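Local coordinates for uncharacterized protein BAD_0989 (Bifidobacterium adolescentis ATCC 15703, PDB 3CYM) that is of unknown function but probably acts as a 3'-5' exonuclease on nucleic acid, as in ribonuclease D relatives, at residues P255-S260 / P305-I310; N285-I290 / M299-A304; V237-T242 / K316-D321; F51-E56 / E246-Y251. All coordinates share one frame; numbering follows the deposited sequence. Where two conformers were deposited one is given.

Contact 1 (P255-S260 / P305-I310); sequences PTLLLS and PIQRKI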
# COMPACT_ATOMS: atom_id res chain seq x y z
N PRO A 255 -9.78 13.10 0.89
CA PRO A 255 -11.21 13.24 0.59
C PRO A 255 -12.13 13.34 1.82
O PRO A 255 -13.06 14.15 1.82
CB PRO A 255 -11.52 11.98 -0.20
CG PRO A 255 -10.24 11.63 -0.85
CD PRO A 255 -9.16 12.04 0.08
N THR A 256 -11.84 12.56 2.86
CA THR A 256 -12.68 12.53 4.06
C THR A 256 -12.49 13.74 4.98
O THR A 256 -13.19 13.88 5.99
CB THR A 256 -12.47 11.24 4.85
OG1 THR A 256 -11.07 11.03 5.03
CG2 THR A 256 -13.08 10.05 4.11
N LEU A 257 -11.53 14.60 4.64
CA LEU A 257 -11.40 15.89 5.31
C LEU A 257 -12.38 16.91 4.73
O LEU A 257 -12.79 17.86 5.40
CB LEU A 257 -9.96 16.40 5.25
CG LEU A 257 -8.96 15.76 6.22
CD1 LEU A 257 -7.52 16.04 5.82
CD2 LEU A 257 -9.22 16.24 7.64
N LEU A 258 -12.78 16.69 3.48
CA LEU A 258 -13.72 17.58 2.80
C LEU A 258 -15.17 17.25 3.14
O LEU A 258 -16.01 18.13 3.27
CB LEU A 258 -13.52 17.50 1.29
CG LEU A 258 -12.21 18.06 0.77
CD1 LEU A 258 -12.28 18.19 -0.74
CD2 LEU A 258 -11.87 19.42 1.42
N LEU A 259 -15.44 15.96 3.28
CA LEU A 259 -16.78 15.46 3.55
C LEU A 259 -16.65 14.05 4.12
O LEU A 259 -15.96 13.19 3.55
CB LEU A 259 -17.63 15.48 2.26
CG LEU A 259 -19.11 15.08 2.31
CD1 LEU A 259 -19.95 16.10 3.07
CD2 LEU A 259 -19.63 14.90 0.90
N SER A 260 -17.28 13.83 5.27
CA SER A 260 -17.26 12.54 5.94
C SER A 260 -18.16 11.53 5.22
O SER A 260 -19.08 11.90 4.49
CB SER A 260 -17.75 12.70 7.37
OG SER A 260 -19.13 13.02 7.39
N PRO A 305 -8.26 26.03 6.33
CA PRO A 305 -8.54 26.97 5.22
C PRO A 305 -8.90 26.34 3.87
O PRO A 305 -9.60 26.98 3.09
CB PRO A 305 -7.23 27.76 5.10
CG PRO A 305 -6.61 27.66 6.45
CD PRO A 305 -6.90 26.25 6.85
N ILE A 306 -8.44 25.12 3.62
CA ILE A 306 -8.85 24.38 2.42
C ILE A 306 -10.26 23.82 2.64
O ILE A 306 -11.11 23.88 1.75
CB ILE A 306 -7.84 23.24 2.03
CG1 ILE A 306 -6.55 23.83 1.46
CG2 ILE A 306 -8.41 22.33 0.95
CD1 ILE A 306 -5.45 24.03 2.47
N GLN A 307 -10.52 23.31 3.85
CA GLN A 307 -11.84 22.78 4.17
C GLN A 307 -12.92 23.86 4.03
O GLN A 307 -13.98 23.59 3.46
CB GLN A 307 -11.87 22.20 5.58
CG GLN A 307 -11.06 20.94 5.75
CD GLN A 307 -11.04 20.50 7.19
OE1 GLN A 307 -10.44 21.16 8.04
NE2 GLN A 307 -11.70 19.39 7.48
N ARG A 308 -12.63 25.07 4.52
CA ARG A 308 -13.53 26.23 4.45
C ARG A 308 -13.79 26.69 3.02
O ARG A 308 -14.75 27.39 2.75
CB ARG A 308 -12.94 27.42 5.23
CG ARG A 308 -12.76 27.24 6.73
CD ARG A 308 -12.31 28.56 7.36
NE ARG A 308 -11.14 28.39 8.23
CZ ARG A 308 -9.95 28.95 8.00
NH1 ARG A 308 -9.76 29.73 6.94
NH2 ARG A 308 -8.95 28.74 8.85
N LYS A 309 -12.89 26.32 2.11
CA LYS A 309 -12.97 26.75 0.70
C LYS A 309 -14.08 26.00 -0.03
O LYS A 309 -14.60 26.46 -1.05
CB LYS A 309 -11.64 26.50 -0.00
CG LYS A 309 -11.17 27.62 -0.91
CD LYS A 309 -10.01 28.39 -0.28
CE LYS A 309 -8.67 27.71 -0.57
NZ LYS A 309 -7.53 28.35 0.16
N ILE A 310 -14.44 24.83 0.48
CA ILE A 310 -15.54 24.05 -0.05
C ILE A 310 -16.76 24.26 0.85
O ILE A 310 -16.72 23.98 2.04
CB ILE A 310 -15.12 22.58 -0.24
CG1 ILE A 310 -14.22 22.48 -1.47
CG2 ILE A 310 -16.32 21.69 -0.45
CD1 ILE A 310 -12.87 21.92 -1.19
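The buried side-chain amide of Q307 is gripped at both ends. Its NE2 donates to the backbone O of L257 at 2.8 Å. The bond is nearly straight, with an N-H...O angle of 171°. L257 O lies close to the amide plane of Q307, while NE2 stands somewhat tilted from the plane of the L257 carbonyl. Two further bonds join the amide to the loop 285-290. NE2 also donates to V288 O, and R287 NH1 donates to OE1. Together these three bonds should fix the rotation of the amide and settle which end is oxygen. They also satisfy polar atoms that the protein covers. The reach comes from the shape of Q307. CG sits beside the backbone N, and the chain is extended beyond it (chi2 175°), which carries the amide over to the short helix 255-258. L257 adds a looser touch, with CD2 4.0 Å from Q307 NE2.

The apolar half is made by L258 and I310. The two side chains meet at about a right angle. I310 CD1 approaches both branches of the leucine, at 3.7 Å from L258 CD2 and 3.8 Å from L258 CD1. A type I turn from Q307 to I310 brings this isoleucine round beside the glutamine. L247 of helix 231-250 also packs on L258, and W315 of helix 312-323 packs on I310. The hydrogen-bonded glutamine amide thus sits next to a leucine-isoleucine contact. Together they tie the short helix 255-258 to helix 304-307 and the turn 307-310, within the all-helical bundle that is typical of an HRDC-like fold.

Contact 2 (N285-I290 / M299-A304); sequences NERVRI and MFERYA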
# COMPACT_ATOMS: atom_id res chain seq x y z
N ASN A 285 -23.32 20.50 6.93
CA ASN A 285 -23.20 21.96 6.99
C ASN A 285 -22.03 22.46 7.85
O ASN A 285 -21.79 23.66 7.94
CB ASN A 285 -24.51 22.60 7.47
CG ASN A 285 -25.60 22.55 6.43
OD1 ASN A 285 -25.83 23.52 5.71
ND2 ASN A 285 -26.26 21.41 6.32
N GLU A 286 -21.33 21.53 8.48
CA GLU A 286 -20.16 21.89 9.28
C GLU A 286 -18.89 21.26 8.76
O GLU A 286 -18.92 20.19 8.15
CB GLU A 286 -20.37 21.54 10.75
CG GLU A 286 -21.04 22.64 11.56
CD GLU A 286 -21.82 22.11 12.74
OE1 GLU A 286 -21.42 21.06 13.31
OE2 GLU A 286 -22.83 22.74 13.12
N ARG A 287 -17.78 21.94 9.02
CA ARG A 287 -16.44 21.47 8.69
C ARG A 287 -16.11 20.19 9.44
O ARG A 287 -16.44 20.04 10.62
CB ARG A 287 -15.43 22.58 9.04
CG ARG A 287 -13.99 22.23 8.76
CD ARG A 287 -13.10 23.45 8.84
NE ARG A 287 -12.85 23.95 10.20
CZ ARG A 287 -11.93 23.46 11.03
NH1 ARG A 287 -11.19 22.42 10.69
NH2 ARG A 287 -11.77 24.02 12.23
N VAL A 288 -15.48 19.25 8.73
CA VAL A 288 -15.00 18.00 9.31
C VAL A 288 -13.90 18.30 10.34
O VAL A 288 -12.96 19.05 10.05
CB VAL A 288 -14.47 17.03 8.20
CG1 VAL A 288 -13.72 15.84 8.78
CG2 VAL A 288 -15.61 16.56 7.31
N ARG A 289 -14.05 17.75 11.54
CA ARG A 289 -13.09 17.98 12.62
C ARG A 289 -12.49 16.67 13.12
O ARG A 289 -13.18 15.82 13.67
CB ARG A 289 -13.74 18.77 13.77
CG ARG A 289 -14.04 20.24 13.44
CD ARG A 289 -12.93 21.19 13.91
NE ARG A 289 -13.19 21.72 15.25
CZ ARG A 289 -12.35 22.52 15.93
NH1 ARG A 289 -12.68 22.96 17.14
NH2 ARG A 289 -11.19 22.89 15.40
N ILE A 290 -11.18 16.52 12.92
CA ILE A 290 -10.48 15.34 13.40
C ILE A 290 -10.10 15.54 14.87
O ILE A 290 -9.28 16.40 15.19
CB ILE A 290 -9.22 14.99 12.55
CG1 ILE A 290 -9.56 14.87 11.05
CG2 ILE A 290 -8.53 13.71 13.07
CD1 ILE A 290 -10.62 13.82 10.69
N MET A 299 -2.16 19.23 13.66
CA MET A 299 -1.59 18.91 12.36
C MET A 299 -2.66 18.80 11.27
O MET A 299 -2.42 19.18 10.13
CB MET A 299 -0.73 17.65 12.42
CG MET A 299 0.35 17.58 11.34
SD MET A 299 1.69 18.79 11.44
CE MET A 299 2.10 18.75 13.19
N PHE A 300 -3.84 18.31 11.64
CA PHE A 300 -4.99 18.28 10.73
C PHE A 300 -5.60 19.66 10.58
O PHE A 300 -6.01 20.03 9.48
CB PHE A 300 -6.07 17.30 11.21
CG PHE A 300 -5.77 15.87 10.89
CD1 PHE A 300 -5.98 15.37 9.61
CD2 PHE A 300 -5.26 15.02 11.86
CE1 PHE A 300 -5.69 14.05 9.31
CE2 PHE A 300 -4.97 13.70 11.57
CZ PHE A 300 -5.18 13.22 10.29
N GLU A 301 -5.64 20.42 11.68
CA GLU A 301 -6.23 21.77 11.71
C GLU A 301 -5.60 22.77 10.73
O GLU A 301 -6.22 23.79 10.40
CB GLU A 301 -6.21 22.35 13.13
CG GLU A 301 -7.37 21.91 14.02
CD GLU A 301 -8.71 22.21 13.40
OE1 GLU A 301 -9.56 21.29 13.37
OE2 GLU A 301 -8.93 23.35 12.93
N ARG A 302 -4.39 22.45 10.28
CA ARG A 302 -3.69 23.21 9.23
C ARG A 302 -4.46 23.22 7.91
O ARG A 302 -4.28 24.12 7.10
CB ARG A 302 -2.31 22.60 8.98
CG ARG A 302 -1.24 23.06 9.95
CD ARG A 302 -0.13 22.03 10.11
NE ARG A 302 0.67 21.82 8.90
CZ ARG A 302 0.60 20.72 8.13
NH1 ARG A 302 -0.25 19.74 8.44
NH2 ARG A 302 1.38 20.61 7.06
N TYR A 303 -5.29 22.20 7.71
CA TYR A 303 -6.06 22.05 6.48
C TYR A 303 -7.41 22.74 6.51
O TYR A 303 -8.15 22.71 5.52
CB TYR A 303 -6.21 20.56 6.14
CG TYR A 303 -4.90 19.95 5.69
CD1 TYR A 303 -4.56 19.91 4.34
CD2 TYR A 303 -3.98 19.45 6.62
CE1 TYR A 303 -3.36 19.37 3.92
CE2 TYR A 303 -2.78 18.91 6.21
CZ TYR A 303 -2.47 18.87 4.86
OH TYR A 303 -1.28 18.33 4.43
N ALA A 304 -7.72 23.39 7.64
CA ALA A 304 -8.97 24.15 7.81
C ALA A 304 -9.26 25.20 6.73
O ALA A 304 -10.39 25.23 6.25
CB ALA A 304 -9.07 24.76 9.21
O HOH W 1 -9.56 18.97 12.27
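One carboxylate, that of E301, draws in two arginines and a water. R287 NH2 donates to E301 OE2 at 3.0 Å, using the syn lone pair of that oxygen. The fit is not a flat, side-on pair. The guanidinium and carboxylate planes are turned 67° apart, and OE2 is tilted out of the guanidinium plane. NH1 of R287 adds weak bonds to both oxygens. R289 comes to OE1 with its guanidinium plane almost perpendicular to the carboxylate, and its NH2 makes a weak bond. This second bridge is doubtful, because R289 was deposited in two conformers. A water donates to E301 OE1 at 2.6 Å and accepts from I290 N at 3.0 Å. E301 bends at chi2 (-55°), which swings its carboxylate from the helix toward the loop. The positive charge of R287, with R289 where it is in this conformer, would be expected to favour the ionised form.

R287 is also covered from one side. The methyl CB of A304 lies over a face of its guanidinium, 3.5 Å from NH1.

Further along, the contact turns apolar. I290 lays CG2 over the ring of F300, 4.0 Å from the ring centroid and 23° off the normal, which is a CH-pi contact. L257 touches both I290 and F300, and F51 stacks with F300. The extended segment 285-290 is thereby fastened to segment 299-304, which carries part of helix 296-301, through a salt-bridge network at the protein surface, flanked by an aliphatic-aromatic patch.

Contact 3 (V237-T242 / K316-D321); sequences VRALWT and KNIIQD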
# COMPACT_ATOMS: atom_id res chain seq x y z
N VAL A 237 -24.87 8.57 -3.03
CA VAL A 237 -23.53 8.16 -2.61
C VAL A 237 -22.52 8.24 -3.77
O VAL A 237 -21.45 8.82 -3.62
CB VAL A 237 -23.53 6.74 -2.00
CG1 VAL A 237 -22.11 6.25 -1.75
CG2 VAL A 237 -24.33 6.72 -0.70
N ARG A 238 -22.89 7.68 -4.92
CA ARG A 238 -22.06 7.77 -6.13
C ARG A 238 -21.72 9.21 -6.49
O ARG A 238 -20.55 9.52 -6.73
CB ARG A 238 -22.75 7.10 -7.32
CG ARG A 238 -21.86 6.97 -8.53
CD ARG A 238 -22.51 6.19 -9.65
NE ARG A 238 -23.82 6.74 -10.04
CZ ARG A 238 -24.54 6.31 -11.07
NH1 ARG A 238 -25.71 6.86 -11.34
NH2 ARG A 238 -24.09 5.32 -11.84
N ALA A 239 -22.73 10.07 -6.53
CA ALA A 239 -22.57 11.46 -6.96
C ALA A 239 -21.72 12.27 -5.98
O ALA A 239 -20.86 13.05 -6.39
CB ALA A 239 -23.94 12.11 -7.16
N LEU A 240 -21.97 12.07 -4.68
CA LEU A 240 -21.19 12.72 -3.61
C LEU A 240 -19.74 12.27 -3.55
O LEU A 240 -18.84 13.11 -3.43
CB LEU A 240 -21.86 12.50 -2.25
CG LEU A 240 -23.09 13.34 -1.92
CD1 LEU A 240 -23.67 12.83 -0.63
CD2 LEU A 240 -22.76 14.83 -1.79
N TRP A 241 -19.50 10.95 -3.62
CA TRP A 241 -18.15 10.40 -3.67
C TRP A 241 -17.34 10.99 -4.82
O TRP A 241 -16.16 11.31 -4.64
CB TRP A 241 -18.16 8.87 -3.80
CG TRP A 241 -16.78 8.26 -3.66
CD1 TRP A 241 -16.23 7.75 -2.51
CD2 TRP A 241 -15.79 8.11 -4.69
NE1 TRP A 241 -14.96 7.29 -2.76
CE2 TRP A 241 -14.66 7.50 -4.09
CE3 TRP A 241 -15.74 8.42 -6.06
CZ2 TRP A 241 -13.49 7.20 -4.81
CZ3 TRP A 241 -14.57 8.13 -6.78
CH2 TRP A 241 -13.47 7.52 -6.15
N THR A 242 -17.98 11.07 -5.99
CA THR A 242 -17.33 11.52 -7.21
C THR A 242 -16.89 12.98 -7.11
O THR A 242 -15.73 13.30 -7.39
CB THR A 242 -18.24 11.33 -8.44
OG1 THR A 242 -18.61 9.95 -8.54
CG2 THR A 242 -17.55 11.76 -9.73
N LYS A 316 -25.01 20.40 -1.78
CA LYS A 316 -26.45 20.59 -2.02
C LYS A 316 -26.81 20.45 -3.51
O LYS A 316 -27.75 19.74 -3.85
CB LYS A 316 -26.90 21.94 -1.46
CG LYS A 316 -28.36 22.31 -1.69
CD LYS A 316 -28.83 23.41 -0.72
CE LYS A 316 -28.05 24.72 -0.86
NZ LYS A 316 -28.41 25.48 -2.09
N ASN A 317 -26.04 21.11 -4.37
CA ASN A 317 -26.17 21.02 -5.83
C ASN A 317 -25.99 19.60 -6.37
O ASN A 317 -26.63 19.20 -7.34
CB ASN A 317 -25.13 21.92 -6.53
CG ASN A 317 -25.38 23.41 -6.32
OD1 ASN A 317 -26.51 23.85 -6.11
ND2 ASN A 317 -24.30 24.19 -6.40
N ILE A 318 -25.08 18.85 -5.76
CA ILE A 318 -24.79 17.48 -6.17
C ILE A 318 -25.96 16.56 -5.81
O ILE A 318 -26.35 15.71 -6.62
CB ILE A 318 -23.43 16.99 -5.58
CG1 ILE A 318 -22.26 17.79 -6.18
CG2 ILE A 318 -23.22 15.50 -5.78
CD1 ILE A 318 -22.14 17.74 -7.71
N ILE A 319 -26.54 16.76 -4.62
CA ILE A 319 -27.69 15.97 -4.18
C ILE A 319 -28.89 16.21 -5.11
O ILE A 319 -29.60 15.25 -5.47
CB ILE A 319 -28.02 16.23 -2.68
CG1 ILE A 319 -26.83 15.83 -1.79
CG2 ILE A 319 -29.26 15.45 -2.23
CD1 ILE A 319 -26.86 16.45 -0.39
N GLN A 320 -29.08 17.46 -5.53
CA GLN A 320 -30.09 17.84 -6.53
C GLN A 320 -29.94 17.07 -7.83
O GLN A 320 -30.92 16.51 -8.33
CB GLN A 320 -29.99 19.33 -6.83
CG GLN A 320 -31.17 20.17 -6.37
CD GLN A 320 -31.42 21.35 -7.28
OE1 GLN A 320 -30.48 21.95 -7.82
NE2 GLN A 320 -32.69 21.69 -7.49
N ASP A 321 -28.72 17.06 -8.37
CA ASP A 321 -28.37 16.32 -9.59
C ASP A 321 -28.66 14.83 -9.48
O ASP A 321 -29.27 14.24 -10.37
CB ASP A 321 -26.89 16.51 -9.91
CG ASP A 321 -26.53 17.94 -10.21
OD1 ASP A 321 -27.45 18.74 -10.51
OD2 ASP A 321 -25.33 18.28 -10.13
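A239 and I318 form the tight part of this helix-helix contact. I318 CG2 is the atom that does the touching. It lies 3.7 Å from A239 CB and 3.5 Å from A239 O, so it rests on the helix backbone as well as on the methyl. CG2 is placed there by a first torsion that sets CG1 beside the backbone N (chi1 -66°) and leaves CG2 anti to it. The small alanine lets the chains come close, with A239 CA 6.5 Å from I318 CA. The local axes are 9.0 Å apart, and their directions differ by 144°, so the helices run roughly antiparallel.

Toward the buried side the fit is less close. L240 CD2 reaches I318 CG2 at 4.1 Å. It also approaches I319 CG1, but that contact is doubtful because I319 was deposited in two conformers. W315, I264 and V267 pack on L240 as well, and F278 packs on I319.

The solvent side is loose. D321 points toward the other helix but its side chain makes no close approach, and N317 and Q320 are exposed on the far side of their helix. No hydrogen bond spans the two segments. T242 turns its hydroxyl inward to its own helix, where OG1 donates to R238 O at 2.7 Å.

Apart from the methyl resting on A239 O, the side-chain contacts are apolar. They join helix 231-250 to helix 312-323 in the kind of roughly antiparallel, obliquely crossing helix pair found in an HRDC-like helical bundle.

Contact 4 (F51-E56 / E246-Y251); sequences FRYGHE and ELAREY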
# COMPACT_ATOMS: atom_id res chain seq x y z
N PHE A 51 -3.66 13.02 5.11
CA PHE A 51 -3.58 14.48 5.01
C PHE A 51 -3.78 15.01 3.59
O PHE A 51 -4.75 15.72 3.32
CB PHE A 51 -2.24 14.98 5.57
CG PHE A 51 -2.04 14.68 7.02
CD1 PHE A 51 -2.47 15.58 8.00
CD2 PHE A 51 -1.39 13.51 7.42
CE1 PHE A 51 -2.29 15.31 9.35
CE2 PHE A 51 -1.20 13.22 8.77
CZ PHE A 51 -1.65 14.12 9.74
N ARG A 52 -2.85 14.67 2.70
CA ARG A 52 -2.95 15.05 1.29
C ARG A 52 -3.86 14.08 0.53
O ARG A 52 -4.36 13.12 1.12
CB ARG A 52 -1.56 15.11 0.64
CG ARG A 52 -0.66 16.23 1.17
CD ARG A 52 -1.36 17.57 1.10
NE ARG A 52 -0.61 18.63 1.77
CZ ARG A 52 0.02 19.62 1.14
NH1 ARG A 52 0.68 20.53 1.84
NH2 ARG A 52 -0.01 19.70 -0.18
N TYR A 53 -4.04 14.32 -0.77
CA TYR A 53 -4.99 13.54 -1.58
C TYR A 53 -4.71 12.04 -1.65
O TYR A 53 -5.47 11.24 -1.09
CB TYR A 53 -5.13 14.13 -2.99
CG TYR A 53 -5.99 13.28 -3.91
CD1 TYR A 53 -7.37 13.16 -3.68
CD2 TYR A 53 -5.44 12.59 -4.99
CE1 TYR A 53 -8.16 12.39 -4.51
CE2 TYR A 53 -6.23 11.81 -5.82
CZ TYR A 53 -7.59 11.72 -5.58
OH TYR A 53 -8.38 10.96 -6.41
N GLY A 54 -3.64 11.66 -2.32
CA GLY A 54 -3.38 10.25 -2.60
C GLY A 54 -2.07 9.76 -2.02
O GLY A 54 -1.78 9.95 -0.84
N HIS A 55 -1.27 9.13 -2.88
CA HIS A 55 -0.04 8.49 -2.45
C HIS A 55 1.16 9.06 -3.19
O HIS A 55 2.04 8.32 -3.64
CB HIS A 55 -0.16 6.96 -2.60
CG HIS A 55 -1.41 6.41 -2.00
ND1 HIS A 55 -1.56 6.23 -0.64
CD2 HIS A 55 -2.58 6.03 -2.56
CE1 HIS A 55 -2.77 5.75 -0.39
NE2 HIS A 55 -3.41 5.62 -1.54
N GLU A 56 1.18 10.38 -3.31
CA GLU A 56 2.32 11.11 -3.82
C GLU A 56 3.40 11.13 -2.74
O GLU A 56 3.11 11.35 -1.56
CB GLU A 56 1.91 12.54 -4.20
CG GLU A 56 3.00 13.37 -4.88
CD GLU A 56 2.64 14.85 -5.00
OE1 GLU A 56 1.43 15.20 -4.97
OE2 GLU A 56 3.57 15.67 -5.13
N GLU A 246 -13.03 14.65 -6.94
CA GLU A 246 -12.55 15.70 -7.84
C GLU A 246 -11.93 16.85 -7.06
O GLU A 246 -10.80 17.26 -7.34
CB GLU A 246 -13.70 16.25 -8.69
CG GLU A 246 -14.25 15.27 -9.70
CD GLU A 246 -15.48 15.79 -10.40
OE1 GLU A 246 -15.83 16.98 -10.22
OE2 GLU A 246 -16.11 15.00 -11.15
N LEU A 247 -12.68 17.35 -6.08
CA LEU A 247 -12.28 18.48 -5.25
C LEU A 247 -11.12 18.15 -4.32
O LEU A 247 -10.32 19.02 -4.00
CB LEU A 247 -13.47 18.99 -4.44
CG LEU A 247 -14.56 19.69 -5.26
CD1 LEU A 247 -15.86 19.83 -4.51
CD2 LEU A 247 -14.09 21.06 -5.74
N ALA A 248 -11.03 16.90 -3.90
CA ALA A 248 -9.93 16.45 -3.05
C ALA A 248 -8.62 16.41 -3.83
O ALA A 248 -7.56 16.72 -3.28
CB ALA A 248 -10.23 15.11 -2.45
N ARG A 249 -8.70 16.03 -5.10
CA ARG A 249 -7.55 15.97 -6.00
C ARG A 249 -7.11 17.38 -6.41
O ARG A 249 -5.92 17.68 -6.44
CB ARG A 249 -7.88 15.14 -7.24
CG ARG A 249 -6.71 14.93 -8.20
CD ARG A 249 -7.14 14.31 -9.53
NE ARG A 249 -7.48 12.89 -9.40
CZ ARG A 249 -8.72 12.40 -9.34
NH1 ARG A 249 -8.91 11.09 -9.22
NH2 ARG A 249 -9.77 13.21 -9.39
N GLU A 250 -8.10 18.22 -6.71
CA GLU A 250 -7.87 19.60 -7.14
C GLU A 250 -7.22 20.41 -6.03
O GLU A 250 -6.29 21.18 -6.28
CB GLU A 250 -9.20 20.23 -7.56
CG GLU A 250 -9.14 21.72 -7.86
CD GLU A 250 -10.50 22.32 -8.15
OE1 GLU A 250 -11.52 21.61 -7.99
OE2 GLU A 250 -10.55 23.51 -8.55
N TYR A 251 -7.70 20.22 -4.80
CA TYR A 251 -7.22 20.97 -3.64
C TYR A 251 -6.14 20.25 -2.83
O TYR A 251 -5.67 20.78 -1.82
CB TYR A 251 -8.38 21.38 -2.74
CG TYR A 251 -9.18 22.52 -3.32
CD1 TYR A 251 -8.80 23.84 -3.08
CD2 TYR A 251 -10.30 22.29 -4.10
CE1 TYR A 251 -9.51 24.89 -3.61
CE2 TYR A 251 -11.02 23.35 -4.64
CZ TYR A 251 -10.63 24.64 -4.38
OH TYR A 251 -11.33 25.70 -4.90
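This is an aromatic ring laid against a helix, at the junction of two domains. Y53 belongs to the loop between strands 40-47 and 57-65 of the exonuclease region, and it packs on the last turns of helix 231-250 in the HRDC region. Its CG is anti to the backbone N (chi1 175°), which sends the ring over A248 and R249. R249 CB sits over the ring face, 3.8 Å from the centroid and only 10° off the normal, a CH-pi contact. R249 CA lies over the same face, 3.7 Å from Y53 CG. A248 adds its methyl, with CB 3.7 Å from Y53 CD1.

The two long side chains then run side by side in the same direction. The ring and guanidinium planes are 59° apart, and the tyrosine hydroxyl lies over a face of the guanidinium. Y53 OH is 2.9 Å from R249 NH1, yet the angle is too poor for a hydrogen bond. Both groups are instead held by D245, one turn earlier in the helix. Y53 OH is hydrogen-bonded to D245 OD1, and R249 NH1 makes a salt bridge with D245 OD2. Nearby, R52 makes a salt bridge with D252.

The chemistry implies a mixed attachment. Van der Waals and CH-pi contact of the ring with A248 and R249 makes up the face of the contact. The shared carboxylate of D245 probably fixes the rotation of the tyrosine and holds the arginine alongside it, while offsetting the arginine's charge.

Overall arrangement
Contact 4 opens first, at 51-56, and closes at 246-251, spanning much of the exonuclease region. Contact 3 opens before that closure, at 237-242, and closes at 316-321, so the two cross on helix 231-250. Contact 1 runs from 255-260 to 305-310 and lies wholly within the span of contact 3. Contact 2, from 285-290 to 299-304, lies within contact 1. Contacts 1 and 2 have centres about 7 Å apart and touch, whereas contacts 2 and 3 are about 21 Å apart between centres. Contacts 1, 2 and 3 tie together the helical region that includes the HRDC range. Contact 4 joins it to the exonuclease region.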